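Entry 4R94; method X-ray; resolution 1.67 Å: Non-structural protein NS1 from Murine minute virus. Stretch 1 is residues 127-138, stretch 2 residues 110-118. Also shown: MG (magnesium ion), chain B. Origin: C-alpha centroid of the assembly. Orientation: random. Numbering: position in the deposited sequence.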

# COMPACT_ATOMS: atom_id res chain seq x y z
N HIS A 127 -4.84 0.55 -6.07
CA HIS A 127 -3.86 1.46 -5.47
C HIS A 127 -3.59 0.99 -4.06
O HIS A 127 -4.32 0.16 -3.53
CB HIS A 127 -4.36 2.91 -5.48
CG HIS A 127 -5.64 3.12 -4.75
ND1 HIS A 127 -6.86 2.68 -5.23
CD2 HIS A 127 -5.89 3.74 -3.57
CE1 HIS A 127 -7.81 3.04 -4.38
NE2 HIS A 127 -7.25 3.67 -3.36
N CYS A 128 -2.54 1.52 -3.45
CA CYS A 128 -2.15 1.06 -2.13
C CYS A 128 -1.85 2.24 -1.22
O CYS A 128 -0.93 3.02 -1.47
CB CYS A 128 -0.94 0.11 -2.26
SG CYS A 128 -0.46 -0.61 -0.69
N HIS A 129 -2.66 2.39 -0.18
CA HIS A 129 -2.43 3.39 0.84
C HIS A 129 -1.32 2.95 1.79
O HIS A 129 -1.28 1.81 2.23
CB HIS A 129 -3.69 3.63 1.64
CG HIS A 129 -4.78 4.26 0.85
ND1 HIS A 129 -4.95 5.62 0.79
CD2 HIS A 129 -5.76 3.71 0.09
CE1 HIS A 129 -6.00 5.90 0.03
NE2 HIS A 129 -6.50 4.76 -0.41
N VAL A 130 -0.43 3.88 2.09
CA VAL A 130 0.57 3.68 3.12
C VAL A 130 0.57 4.82 4.12
O VAL A 130 0.72 5.99 3.75
CB VAL A 130 1.98 3.55 2.53
CG1 VAL A 130 3.01 3.34 3.66
CG2 VAL A 130 2.02 2.44 1.51
N LEU A 131 0.41 4.48 5.40
CA LEU A 131 0.66 5.44 6.47
C LEU A 131 1.98 5.07 7.10
O LEU A 131 2.20 3.90 7.41
CB LEU A 131 -0.46 5.40 7.52
CG LEU A 131 -1.89 5.64 7.02
CD1 LEU A 131 -2.86 5.63 8.22
CD2 LEU A 131 -1.99 6.93 6.22
N ILE A 132 2.87 6.03 7.29
CA ILE A 132 4.16 5.70 7.90
C ILE A 132 4.75 6.89 8.65
O ILE A 132 4.73 8.03 8.16
CB ILE A 132 5.18 5.19 6.83
CG1 ILE A 132 6.49 4.76 7.48
CG2 ILE A 132 5.41 6.24 5.75
CD1 ILE A 132 7.36 3.92 6.56
N GLY A 133 5.27 6.62 9.84
CA GLY A 133 5.88 7.66 10.65
C GLY A 133 6.58 7.09 11.86
O GLY A 133 6.71 5.86 12.02
N GLY A 134 7.04 7.98 12.72
CA GLY A 134 7.73 7.58 13.93
C GLY A 134 8.63 8.69 14.42
O GLY A 134 8.61 9.79 13.87
N LYS A 135 9.42 8.41 15.45
CA LYS A 135 10.28 9.42 16.06
C LYS A 135 11.31 10.01 15.09
O LYS A 135 11.67 11.18 15.20
CB LYS A 135 10.98 8.84 17.30
CG LYS A 135 11.88 7.65 17.02
CD LYS A 135 12.59 7.20 18.29
CE LYS A 135 13.64 6.13 18.00
NZ LYS A 135 14.75 6.64 17.14
N ASP A 136 11.76 9.21 14.12
CA ASP A 136 12.76 9.70 13.17
C ASP A 136 12.13 10.44 11.99
O ASP A 136 12.82 10.78 11.03
CB ASP A 136 13.61 8.54 12.65
CG ASP A 136 14.24 7.74 13.77
OD1 ASP A 136 15.12 8.29 14.47
OD2 ASP A 136 13.86 6.57 13.95
N PHE A 137 10.82 10.70 12.07
CA PHE A 137 10.09 11.36 10.98
C PHE A 137 9.61 12.75 11.40
O PHE A 137 9.09 12.92 12.50
CB PHE A 137 8.87 10.54 10.56
CG PHE A 137 9.19 9.19 9.97
CD1 PHE A 137 9.65 8.15 10.77
CD2 PHE A 137 8.96 8.94 8.63
CE1 PHE A 137 9.92 6.90 10.23
CE2 PHE A 137 9.23 7.70 8.08
CZ PHE A 137 9.71 6.68 8.88
N SER A 138 9.77 13.73 10.51
CA SER A 138 9.20 15.06 10.72
C SER A 138 8.53 15.58 9.45
O SER A 138 8.95 15.24 8.34
CB SER A 138 10.28 16.05 11.20
OG SER A 138 11.39 16.07 10.32
MG MG B . -8.37 4.50 -1.57
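Stretch 2 110-118: GDVNWFVQH

Three hydrogen-bonded pairs fix the register of stretch 2 on stretch 1. Between G133 and N113, N113 N donates to G133 O at 2.8 Å and G133 N to N113 O at 3.0 Å; between L131 and F115, F115 N–L131 O and L131 N–F115 O both measure 2.9 Å; between H129 and Q117, Q117 N–H129 O and H129 N–Q117 O are also 2.9 Å. The strand of stretch 2 runs antiparallel to the strand of stretch 1, their N-to-C directions 166° apart and their axes approaching to 4.5 Å. The intervening pairs, C128–H118, V130–V116 and I132–W114, bring their CA atoms within 4.3 to 4.7 Å, and CA-H...O contacts supplement the ladder, the shortest from W114 CA to L131 O at 3.1 Å.

A type I turn from G134 to F137 is closed by the hydrogen bond from F137 N to G134 O at 3.0 Å. It meets D111 through a long salt bridge, K135 NZ to D111 OD2 at 3.6 Å, and through water. One water donates to both D111 OD2 (2.8 Å) and D136 OD2 (3.0 Å), linking two carboxylates of like charge. At G134 the backbone angles themselves call for glycine, and a CB would clash with D111 O.

Side chains alternate between the two faces of the sheet. On one, C128 SG sits over the face of the H118 ring, 3.6 Å from its centroid, and touches V116 CG1 at 3.5 Å; V130 CG2 meets V116 CG2 at 4.1 Å, and I132 CG1 packs on W114 CB at 4.0 Å. I132 CG1 also reaches V112 CG1 at 3.5 Å, which F137 CZ approaches to 4.0 Å. On the other face, L131 CB lies 4.4 Å from F115 CB, while H129, paired with Q117, binds magnesium through NE2 at 2.2 Å.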

# COMPACT_ATOMS: atom_id res chain seq x y z
N GLY A 110 11.82 -1.36 13.74
CA GLY A 110 11.03 -1.34 14.96
C GLY A 110 10.70 0.04 15.51
O GLY A 110 9.84 0.16 16.39
N ASP A 111 11.35 1.09 15.02
CA ASP A 111 11.07 2.44 15.48
C ASP A 111 10.06 3.14 14.57
O ASP A 111 9.88 4.35 14.64
CB ASP A 111 12.35 3.29 15.56
CG ASP A 111 13.32 2.80 16.62
OD1 ASP A 111 12.87 2.13 17.58
OD2 ASP A 111 14.53 3.09 16.49
N VAL A 112 9.44 2.36 13.69
CA VAL A 112 8.53 2.90 12.67
C VAL A 112 7.13 2.34 12.84
O VAL A 112 6.97 1.14 13.00
CB VAL A 112 9.00 2.54 11.24
CG1 VAL A 112 8.18 3.28 10.21
CG2 VAL A 112 10.45 2.87 11.09
N ASN A 113 6.10 3.19 12.76
CA ASN A 113 4.75 2.68 12.69
C ASN A 113 4.29 2.76 11.24
O ASN A 113 4.44 3.81 10.61
CB ASN A 113 3.81 3.48 13.59
CG ASN A 113 4.19 3.36 15.06
OD1 ASN A 113 4.48 2.27 15.55
ND2 ASN A 113 4.20 4.48 15.75
N TRP A 114 3.79 1.66 10.70
CA TRP A 114 3.22 1.76 9.37
C TRP A 114 2.00 0.88 9.19
O TRP A 114 1.77 -0.08 9.92
CB TRP A 114 4.27 1.47 8.27
CG TRP A 114 5.00 0.15 8.34
CD1 TRP A 114 6.27 -0.07 8.81
CD2 TRP A 114 4.51 -1.13 7.93
NE1 TRP A 114 6.58 -1.40 8.73
CE2 TRP A 114 5.52 -2.07 8.18
CE3 TRP A 114 3.30 -1.57 7.36
CZ2 TRP A 114 5.36 -3.43 7.90
CZ3 TRP A 114 3.14 -2.90 7.09
CH2 TRP A 114 4.17 -3.83 7.35
N PHE A 115 1.21 1.24 8.18
CA PHE A 115 -0.01 0.54 7.84
C PHE A 115 -0.15 0.58 6.33
O PHE A 115 0.06 1.64 5.73
CB PHE A 115 -1.23 1.21 8.50
CG PHE A 115 -2.56 0.66 8.06
CD1 PHE A 115 -3.09 -0.49 8.65
CD2 PHE A 115 -3.29 1.29 7.07
CE1 PHE A 115 -4.31 -1.00 8.25
CE2 PHE A 115 -4.52 0.78 6.66
CZ PHE A 115 -5.03 -0.37 7.25
N VAL A 116 -0.50 -0.54 5.74
CA VAL A 116 -0.63 -0.66 4.30
C VAL A 116 -2.02 -1.20 3.96
O VAL A 116 -2.48 -2.15 4.60
CB VAL A 116 0.48 -1.61 3.78
CG1 VAL A 116 0.20 -2.10 2.37
CG2 VAL A 116 1.85 -0.91 3.89
N GLN A 117 -2.73 -0.59 3.00
CA GLN A 117 -4.02 -1.14 2.57
C GLN A 117 -4.23 -1.02 1.07
O GLN A 117 -4.24 0.09 0.50
CB GLN A 117 -5.19 -0.46 3.30
CG GLN A 117 -6.54 -0.99 2.83
CD GLN A 117 -7.60 -0.86 3.92
OE1 GLN A 117 -7.45 -1.43 5.00
NE2 GLN A 117 -8.68 -0.14 3.63
N HIS A 118 -4.39 -2.17 0.44
CA HIS A 118 -4.67 -2.23 -1.00
C HIS A 118 -6.15 -2.09 -1.25
O HIS A 118 -6.95 -2.78 -0.61
CB HIS A 118 -4.21 -3.56 -1.59
CG HIS A 118 -2.74 -3.79 -1.48
ND1 HIS A 118 -1.87 -3.53 -2.50
CD2 HIS A 118 -2.00 -4.24 -0.43
CE1 HIS A 118 -0.64 -3.84 -2.11
NE2 HIS A 118 -0.69 -4.25 -0.86
O HOH W 1 15.74 4.24 14.21
O HOH W 2 11.17 6.38 13.65
O HOH W 3 8.89 5.77 16.80
O HOH W 4 -8.12 6.35 -2.57
O HOH W 5 -10.19 3.98 -2.57
O HOH W 6 -9.37 5.62 -0.18